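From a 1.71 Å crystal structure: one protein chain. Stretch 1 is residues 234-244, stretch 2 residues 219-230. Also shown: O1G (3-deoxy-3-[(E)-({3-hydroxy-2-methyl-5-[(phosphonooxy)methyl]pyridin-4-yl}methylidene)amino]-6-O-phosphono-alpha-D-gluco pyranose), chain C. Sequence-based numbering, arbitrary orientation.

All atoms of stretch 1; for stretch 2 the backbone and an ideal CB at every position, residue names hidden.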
ATOM      1  N   LEU A 234     -13.283  17.984  13.250  1.00 14.33           N
ATOM      2  CA  LEU A 234     -12.894  16.581  13.148  1.00 12.62           C
ATOM      3  C   LEU A 234     -11.743  16.297  14.109  1.00 17.44           C
ATOM      4  O   LEU A 234     -10.726  16.999  14.101  1.00 16.85           O
ATOM      5  CB  LEU A 234     -12.460  16.265  11.716  1.00 17.92           C
ATOM      6  CG  LEU A 234     -12.193  14.787  11.444  1.00 17.78           C
ATOM      7  CD1 LEU A 234     -13.491  14.002  11.655  1.00 18.58           C
ATOM      8  CD2 LEU A 234     -11.669  14.613  10.034  1.00 14.48           C
ATOM      9  N   GLY A 235     -11.910  15.288  14.961  1.00 17.18           N
ATOM     10  CA  GLY A 235     -10.849  14.911  15.876  1.00 16.46           C
ATOM     11  C   GLY A 235     -10.838  15.624  17.210  1.00 13.52           C
ATOM     12  O   GLY A 235     -10.004  15.298  18.067  1.00 19.28           O
ATOM     13  N   LYS A 236     -11.749  16.571  17.410  1.00 14.42           N
ATOM     14  CA  LYS A 236     -11.756  17.339  18.657  1.00 15.33           C
ATOM     15  C   LYS A 236     -11.800  16.455  19.888  1.00 23.64           C
ATOM     16  O   LYS A 236     -11.069  16.685  20.860  1.00 19.14           O
ATOM     17  CB  LYS A 236     -12.939  18.305  18.679  1.00 17.26           C
ATOM     18  CG  LYS A 236     -13.006  19.163  19.943  1.00 19.14           C
ATOM     19  CD  LYS A 236     -13.984  20.311  19.747  1.00 22.70           C
ATOM     20  CE  LYS A 236     -14.158  21.114  21.028  1.00 32.38           C
ATOM     21  NZ  LYS A 236     -15.229  22.134  20.856  1.00 38.95           N
ATOM     22  N   TYR A 237     -12.641  15.427  19.838  1.00 15.65           N
ATOM     23  CA  TYR A 237     -12.836  14.560  20.983  1.00 15.80           C
ATOM     24  C   TYR A 237     -12.233  13.166  20.820  1.00 19.39           C
ATOM     25  O   TYR A 237     -12.501  12.278  21.626  1.00 21.37           O
ATOM     26  CB  TYR A 237     -14.329  14.427  21.266  1.00 18.77           C
ATOM     27  CG  TYR A 237     -14.984  15.739  21.628  1.00 18.53           C
ATOM     28  CD1 TYR A 237     -14.715  16.361  22.845  1.00 23.06           C
ATOM     29  CD2 TYR A 237     -15.888  16.345  20.764  1.00 19.27           C
ATOM     30  CE1 TYR A 237     -15.331  17.565  23.181  1.00 24.83           C
ATOM     31  CE2 TYR A 237     -16.502  17.544  21.087  1.00 21.71           C
ATOM     32  CZ  TYR A 237     -16.225  18.142  22.300  1.00 32.25           C
ATOM     33  OH  TYR A 237     -16.841  19.336  22.616  1.00 27.05           O
ATOM     34  N   ALA A 238     -11.421  12.964  19.785  1.00 17.33           N
ATOM     35  CA  ALA A 238     -10.819  11.644  19.552  1.00 14.17           C
ATOM     36  C   ALA A 238      -9.350  11.584  19.964  1.00 19.49           C
ATOM     37  O   ALA A 238      -8.626  12.585  19.856  1.00 19.49           O
ATOM     38  CB  ALA A 238     -10.961  11.256  18.087  1.00 18.07           C
ATOM     39  N   ASP A 239      -8.898  10.416  20.422  1.00 13.77           N
ATOM     40  CA  ASP A 239      -7.468  10.222  20.670  1.00 15.31           C
ATOM     41  C   ASP A 239      -6.715  10.050  19.357  1.00 16.76           C
ATOM     42  O   ASP A 239      -5.630  10.602  19.170  1.00 17.81           O
ATOM     43  CB  ASP A 239      -7.246   9.009  21.552  1.00 17.12           C
ATOM     44  CG  ASP A 239      -7.913   9.160  22.891  1.00 22.95           C
ATOM     45  OD1 ASP A 239      -7.504  10.084  23.624  1.00 26.53           O
ATOM     46  OD2 ASP A 239      -8.847   8.378  23.191  1.00 19.01           O
ATOM     47  N   ILE A 240      -7.311   9.277  18.458  1.00 16.02           N
ATOM     48  CA  ILE A 240      -6.796   9.123  17.099  1.00 13.68           C
ATOM     49  C   ILE A 240      -7.893   9.335  16.069  1.00 16.47           C
ATOM     50  O   ILE A 240      -9.015   8.871  16.249  1.00 12.61           O
ATOM     51  CB  ILE A 240      -6.190   7.720  16.898  1.00 18.95           C
ATOM     52  CG1 ILE A 240      -4.849   7.636  17.627  1.00 23.57           C
ATOM     53  CG2 ILE A 240      -6.026   7.384  15.388  1.00 19.03           C
ATOM     54  CD1 ILE A 240      -3.984   6.480  17.201  1.00 23.75           C
ATOM     55  N   THR A 241      -7.556  10.033  14.988  1.00 13.62           N
ATOM     56  CA  THR A 241      -8.450  10.191  13.842  1.00 10.34           C
ATOM     57  C   THR A 241      -7.842   9.450  12.648  1.00 12.30           C
ATOM     58  O   THR A 241      -6.649   9.580  12.379  1.00 14.54           O
ATOM     59  CB  THR A 241      -8.574  11.688  13.483  1.00 12.90           C
ATOM     60  OG1 THR A 241      -9.190  12.395  14.577  1.00 19.68           O
ATOM     61  CG2 THR A 241      -9.405  11.896  12.211  1.00 17.71           C
ATOM     62  N   THR A 242      -8.641   8.686  11.911  1.00 11.01           N
ATOM     63  CA  THR A 242      -8.100   8.034  10.721  1.00 10.97           C
ATOM     64  C   THR A 242      -8.772   8.560   9.461  1.00 11.83           C
ATOM     65  O   THR A 242      -9.969   8.841   9.456  1.00 15.46           O
ATOM     66  CB  THR A 242      -8.255   6.519  10.787  1.00 14.50           C
ATOM     67  OG1 THR A 242      -9.652   6.199  10.835  1.00 16.66           O
ATOM     68  CG2 THR A 242      -7.577   5.985  12.032  1.00 12.44           C
ATOM     69  N   LEU A 243      -7.989   8.663   8.390  1.00 11.76           N
ATOM     70  CA  LEU A 243      -8.484   9.126   7.106  1.00 11.59           C
ATOM     71  C   LEU A 243      -8.145   8.103   6.041  1.00  9.59           C
ATOM     72  O   LEU A 243      -7.190   7.348   6.194  1.00 11.68           O
ATOM     73  CB  LEU A 243      -7.822  10.451   6.723  1.00 13.58           C
ATOM     74  CG  LEU A 243      -8.190  11.643   7.615  1.00 21.27           C
ATOM     75  CD1 LEU A 243      -7.355  12.864   7.256  1.00 20.04           C
ATOM     76  CD2 LEU A 243      -9.673  11.977   7.476  1.00 25.53           C
ATOM     77  N   SER A 244      -8.930   8.098   4.961  1.00 12.39           N
ATOM     78  CA  SER A 244      -8.589   7.362   3.741  1.00 13.91           C
ATOM     79  C   SER A 244      -8.426   8.354   2.615  1.00 12.59           C
ATOM     80  O   SER A 244      -9.187   9.334   2.538  1.00 12.81           O
ATOM     81  CB  SER A 244      -9.705   6.404   3.331  1.00 13.79           C
ATOM     82  OG  SER A 244      -9.423   5.859   2.047  1.00 13.42           O
ATOM     83  N   UNK A 219     -12.096   4.645  28.413  1.00 16.41           N
ATOM     84  CA  UNK A 219     -11.896   4.029  27.098  1.00 14.46           C
ATOM     85  C   UNK A 219     -11.160   5.007  26.183  1.00 15.84           C
ATOM     86  O   UNK A 219     -11.210   6.221  26.376  1.00 16.92           O
ATOM     87  CB  UNK A 219     -13.233   3.616  26.479  1.00 14.46           C
ATOM     88  N   UNK A 220     -10.461   4.465  25.190  1.00 14.18           N
ATOM     89  CA  UNK A 220      -9.846   5.276  24.146  1.00 14.08           C
ATOM     90  C   UNK A 220     -10.805   5.371  22.969  1.00 16.66           C
ATOM     91  O   UNK A 220     -11.571   4.441  22.705  1.00 14.13           O
ATOM     92  CB  UNK A 220      -8.502   4.690  23.709  1.00 14.08           C
ATOM     93  N   UNK A 221     -10.753   6.488  22.257  1.00 14.03           N
ATOM     94  CA  UNK A 221     -11.647   6.709  21.127  1.00 11.93           C
ATOM     95  C   UNK A 221     -10.804   6.852  19.874  1.00 17.11           C
ATOM     96  O   UNK A 221      -9.974   7.757  19.764  1.00 13.82           O
ATOM     97  CB  UNK A 221     -12.527   7.942  21.342  1.00 11.93           C
ATOM     98  N   UNK A 222     -10.999   5.940  18.936  1.00 12.42           N
ATOM     99  CA  UNK A 222     -10.345   6.083  17.653  1.00 10.18           C
ATOM    100  C   UNK A 222     -11.467   6.205  16.648  1.00 15.13           C
ATOM    101  O   UNK A 222     -12.328   5.325  16.565  1.00 15.92           O
ATOM    102  CB  UNK A 222      -9.406   4.916  17.338  1.00 10.18           C
ATOM    103  N   UNK A 223     -11.489   7.302  15.900  1.00 14.63           N
ATOM    104  CA  UNK A 223     -12.623   7.529  15.016  1.00 15.92           C
ATOM    105  C   UNK A 223     -12.246   7.181  13.587  1.00 18.18           C
ATOM    106  O   UNK A 223     -11.133   7.464  13.136  1.00 16.40           O
ATOM    107  CB  UNK A 223     -13.101   8.980  15.106  1.00 15.92           C
ATOM    108  N   UNK A 224     -13.169   6.522  12.894  1.00 13.87           N
ATOM    109  CA  UNK A 224     -12.978   6.178  11.495  1.00 13.73           C
ATOM    110  C   UNK A 224     -13.606   7.328  10.740  1.00 12.26           C
ATOM    111  O   UNK A 224     -14.827   7.390  10.581  1.00 12.02           O
ATOM    112  CB  UNK A 224     -13.591   4.826  11.123  1.00 13.73           C
ATOM    113  N   UNK A 225     -12.772   8.250  10.276  1.00 13.94           N
ATOM    114  CA  UNK A 225     -13.253   9.393   9.519  1.00 14.83           C
ATOM    115  C   UNK A 225     -12.833   9.204   8.071  1.00 14.90           C
ATOM    116  O   UNK A 225     -12.616  10.179   7.336  1.00 14.10           O
ATOM    117  CB  UNK A 225     -12.717  10.708  10.087  1.00 14.83           C
ATOM    118  N   UNK A 226     -12.700   7.945   7.653  1.00 12.30           N
ATOM    119  CA  UNK A 226     -12.235   7.692   6.291  1.00 13.86           C
ATOM    120  C   UNK A 226     -13.119   8.315   5.205  1.00 15.14           C
ATOM    121  O   UNK A 226     -12.627   8.650   4.113  1.00 16.44           O
ATOM    122  CB  UNK A 226     -12.146   6.182   6.061  1.00 13.86           C
ATOM    123  N   UNK A 227     -14.401   8.532   5.518  1.00 13.44           N
ATOM    124  CA  UNK A 227     -15.315   9.183   4.566  1.00 13.57           C
ATOM    125  C   UNK A 227     -15.635  10.629   4.952  1.00 15.90           C
ATOM    126  O   UNK A 227     -16.512  11.245   4.359  1.00 17.55           O
ATOM    127  CB  UNK A 227     -16.616   8.384   4.465  1.00 13.57           C
ATOM    128  N   UNK A 228     -14.937  11.160   5.951  1.00 11.04           N
ATOM    129  CA  UNK A 228     -15.340  12.421   6.558  1.00 13.42           C
ATOM    130  C   UNK A 228     -14.386  13.607   6.455  1.00 14.30           C
ATOM    131  O   UNK A 228     -14.554  14.587   7.198  1.00 13.47           O
ATOM    132  CB  UNK A 228     -15.608  12.165   8.042  1.00 13.42           C
ATOM    133  N   UNK A 229     -13.404  13.564   5.562  1.00 12.59           N
ATOM    134  CA  UNK A 229     -12.500  14.719   5.453  1.00 10.68           C
ATOM    135  C   UNK A 229     -13.271  16.004   5.131  1.00 13.68           C
ATOM    136  O   UNK A 229     -14.130  16.018   4.241  1.00 13.51           O
ATOM    137  CB  UNK A 229     -11.442  14.464   4.377  1.00 10.68           C
ATOM    138  N   UNK A 230     -12.970  17.066   5.884  1.00 15.71           N
ATOM    139  CA  UNK A 230     -13.625  18.365   5.720  1.00 16.08           C
ATOM    140  C   UNK A 230     -14.590  18.663   6.868  1.00 11.14           C
ATOM    141  O   UNK A 230     -15.051  19.793   7.035  1.00 15.50           O
ATOM    142  CB  UNK A 230     -14.374  18.411   4.387  1.00 16.08           C
TER
HETATM  143  P   O1G C 501      -9.173   2.311   2.627  1.00 18.25           P
HETATM  144  C3A O1G C 501     -14.558   3.363   4.535  1.00 19.79           C
HETATM  145  O3  O1G C 501     -15.529   3.720   3.659  1.00 26.82           O
HETATM  146  C1  O1G C 501     -15.745   1.256  -1.354  1.00 25.70           C
HETATM  147  N1' O1G C 501     -13.724   3.132   6.736  1.00 19.07           N
HETATM  148  C2  O1G C 501     -15.619   1.770   0.082  1.00 29.37           C
HETATM  149  O2  O1G C 501     -16.726   2.725   0.203  1.00 22.60           O
HETATM  150  C9A O1G C 501     -14.723   3.499   5.917  1.00 15.95           C
HETATM  151  C2A O1G C 501     -15.987   4.061   6.544  1.00 19.04           C
HETATM  152  C3  O1G C 501     -14.265   2.435   0.384  1.00 25.51           C
HETATM  153  N3' O1G C 501     -14.254   2.600   1.848  1.00 26.32           N
HETATM  154  O1  O1G C 501     -15.851   2.332  -2.299  1.00 31.21           O
HETATM  155  C4  O1G C 501     -13.078   1.604  -0.143  1.00 24.51           C
HETATM  156  O4  O1G C 501     -12.032   2.594  -0.189  1.00 24.61           O
HETATM  157  C4A O1G C 501     -13.382   2.854   4.014  1.00 17.86           C
HETATM  158  C4B O1G C 501     -13.193   2.675   2.560  1.00 20.65           C
HETATM  159  C5  O1G C 501     -13.364   1.233  -1.597  1.00 21.20           C
HETATM  160  O5  O1G C 501     -14.586   0.493  -1.716  1.00 27.10           O
HETATM  161  C5A O1G C 501     -12.365   2.477   4.886  1.00 19.33           C
HETATM  162  C5T O1G C 501     -10.999   1.887   4.496  1.00 17.29           C
HETATM  163  C6  O1G C 501     -12.384   0.252  -2.179  1.00 24.29           C
HETATM  164  C6A O1G C 501     -12.570   2.623   6.250  1.00 20.63           C
HETATM  165  OP1 O1G C 501      -8.438   1.200   3.345  1.00 15.72           O
HETATM  166  OP2 O1G C 501      -8.318   3.507   2.371  1.00 15.08           O
HETATM  167  OP3 O1G C 501      -9.967   1.782   1.411  1.00 18.05           O
HETATM  168  OP4 O1G C 501     -10.269   2.861   3.715  1.00 19.04           O
HETATM  169  O6  O1G C 501     -12.457   0.085  -3.544  1.00 25.48           O
HETATM  170  P'  O1G C 501     -11.133  -0.219  -4.405  1.00 24.17           P
HETATM  171  OP6 O1G C 501     -10.246   0.995  -4.230  1.00 21.28           O
HETATM  172  OP7 O1G C 501     -10.514  -1.504  -3.903  1.00 23.94           O
HETATM  173  OP8 O1G C 501     -11.701  -0.349  -5.821  1.00 22.75           O

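Stretch 2 enters as a strand running parallel to strand 240-244, the two axes 4.9 Å apart at closest approach and 16° from parallel. At position 219 nothing of stretch 1 lies within 5.5 Å of the ideal CB, so the contact leaves the choice open; the residue is L219, whose side chain leads away.

Position 220 has its CB sideways, 3.7 Å from D239 OD2. A long side chain, polar or basic, would suit the neighbourhood of a carboxylate. K220 is found, but its end leads away and no salt bridge forms; its CD stays 3.7 Å from D239 OD2.

At position 221 the backbone does the polar work: its N donates to D239 OD2 (2.8 Å), and its O accepts from D239 N (2.9 Å) and, weakly, from I240 N (3.3 Å). The CB lies 4.5 Å from A238 CA, where a small or branched apolar group would fit. V221 places CG1 4.3 Å from A238 CB.

Position 222 pairs with I240, and its CB lies on the sheet face that carries I240 and T242. An aliphatic residue such as valine, leucine or isoleucine would be expected. I222 brings CD1 to 3.9 Å from I240 CG2 and 4.1 Å from T242 CG2.

Position 223 takes part in the sheet through its N, which donates to I240 O (3.0 Å), and its O, which accepts from both T242 N and T242 OG1 (3.0 Å each). Its CB shares a face with T241, whose OG1 can donate; a side chain long enough to carry an acceptor there would suit, glutamate or glutamine foremost. E223 does this with chi1 p and chi2 t: T241 OG1 donates to E223 OE2 over only 2.5 Å. The G235 amide is reached through a water, which accepts from G235 N (2.9 Å) and donates to E223 OE1 (2.6 Å).

Position 224 pairs with T242, its CB 4.2 Å from T242 OG1 and facing the ligand side, where the pyridine N1' invites an acid. D224 sets OD2 2.7 Å from O1G N1', while its OD1 accepts from the amide N of position 226 (2.9 Å).

At position 225 the CB points toward stretch 1, 3.4 Å from T242 O and 3.7 Å from L234 CD1, leaving room for little more than a methyl. A225 fits, its N donating to T242 O (3.0 Å), and it opens a type I turn.

The CB of position 226 is 3.7 Å from S244 CB, favouring a small side chain; C226 packs SG 3.6 Å from L243 C. Position 227 points away, open to a polar group near the ligand, and Q227 NE2 donates to O1G O3 (2.6 Å). At position 228 the ideal CB would lie 4.6 Å from L234 CD1, and the backbone angles do not demand glycine, so several small residues would suit; the residue is G228, whose N donates to A225 O (2.9 Å) as the turn closes. At 229 the CB meets L243 CD2 at 4.3 Å, suiting an aliphatic; I229 supplies it. Position 230, with phi 107°, calls for glycine, and G230 it is.

Stretch 2 (219-230) LKVIEDACQGIG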
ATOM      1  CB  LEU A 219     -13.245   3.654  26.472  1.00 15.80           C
ATOM      2  CG  LEU A 219     -14.176   2.857  27.396  1.00 15.83           C
ATOM      3  CD1 LEU A 219     -15.530   2.587  26.729  1.00 14.47           C
ATOM      4  CD2 LEU A 219     -13.532   1.554  27.772  1.00 14.21           C
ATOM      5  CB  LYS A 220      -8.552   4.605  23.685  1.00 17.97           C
ATOM      6  CG  LYS A 220      -7.511   4.503  24.789  1.00 27.19           C
ATOM      7  CD  LYS A 220      -7.021   5.885  25.175  1.00 27.79           C
ATOM      8  CE  LYS A 220      -6.043   5.808  26.338  1.00 52.22           C
ATOM      9  NZ  LYS A 220      -5.049   4.723  26.104  1.00 47.17           N
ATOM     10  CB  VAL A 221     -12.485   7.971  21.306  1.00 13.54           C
ATOM     11  CG1 VAL A 221     -13.313   8.239  20.053  1.00 14.06           C
ATOM     12  CG2 VAL A 221     -13.399   7.843  22.513  1.00 17.50           C
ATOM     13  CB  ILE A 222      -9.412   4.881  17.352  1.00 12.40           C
ATOM     14  CG1 ILE A 222      -8.963   4.896  15.885  1.00 17.11           C
ATOM     15  CG2 ILE A 222     -10.073   3.545  17.739  1.00 19.02           C
ATOM     16  CD1 ILE A 222      -7.787   3.937  15.601  1.00 18.14           C
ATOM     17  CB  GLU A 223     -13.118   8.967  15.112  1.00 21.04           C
ATOM     18  CG  GLU A 223     -12.101   9.980  14.660  1.00 17.75           C
ATOM     19  CD  GLU A 223     -12.568  11.406  14.810  1.00 24.36           C
ATOM     20  OE1 GLU A 223     -13.778  11.642  15.023  1.00 22.74           O
ATOM     21  OE2 GLU A 223     -11.707  12.301  14.704  1.00 22.26           O
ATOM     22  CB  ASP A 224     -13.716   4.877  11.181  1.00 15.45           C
ATOM     23  CG  ASP A 224     -13.621   4.480   9.730  1.00 17.59           C
ATOM     24  OD1 ASP A 224     -13.268   5.324   8.879  1.00 17.51           O
ATOM     25  OD2 ASP A 224     -13.930   3.315   9.437  1.00 15.21           O
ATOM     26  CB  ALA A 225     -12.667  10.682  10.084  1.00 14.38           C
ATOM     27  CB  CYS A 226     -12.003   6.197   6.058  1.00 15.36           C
ATOM     28  SG  CYS A 226     -10.572   5.590   7.000  1.00 17.36           S
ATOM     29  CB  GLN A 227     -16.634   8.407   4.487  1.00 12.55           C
ATOM     30  CG  GLN A 227     -16.495   7.042   3.813  1.00 13.81           C
ATOM     31  CD  GLN A 227     -17.812   6.278   3.762  1.00 16.03           C
ATOM     32  OE1 GLN A 227     -18.869   6.820   4.088  1.00 15.55           O
ATOM     33  NE2 GLN A 227     -17.749   5.012   3.359  1.00 20.71           N
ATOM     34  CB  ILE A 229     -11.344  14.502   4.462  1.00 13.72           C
ATOM     35  CG1 ILE A 229     -10.280  15.588   4.673  1.00 21.74           C
ATOM     36  CG2 ILE A 229     -11.843  14.476   3.007  1.00 15.74           C
ATOM     37  CD1 ILE A 229      -8.956  15.330   3.979  1.00 23.54           C
TER
HETATM   38  O   HOH W   1      -9.429   8.490  25.873  1.00 34.90           O
HETATM   39  O   HOH W   2     -14.481  14.086  15.388  1.00 19.64           O
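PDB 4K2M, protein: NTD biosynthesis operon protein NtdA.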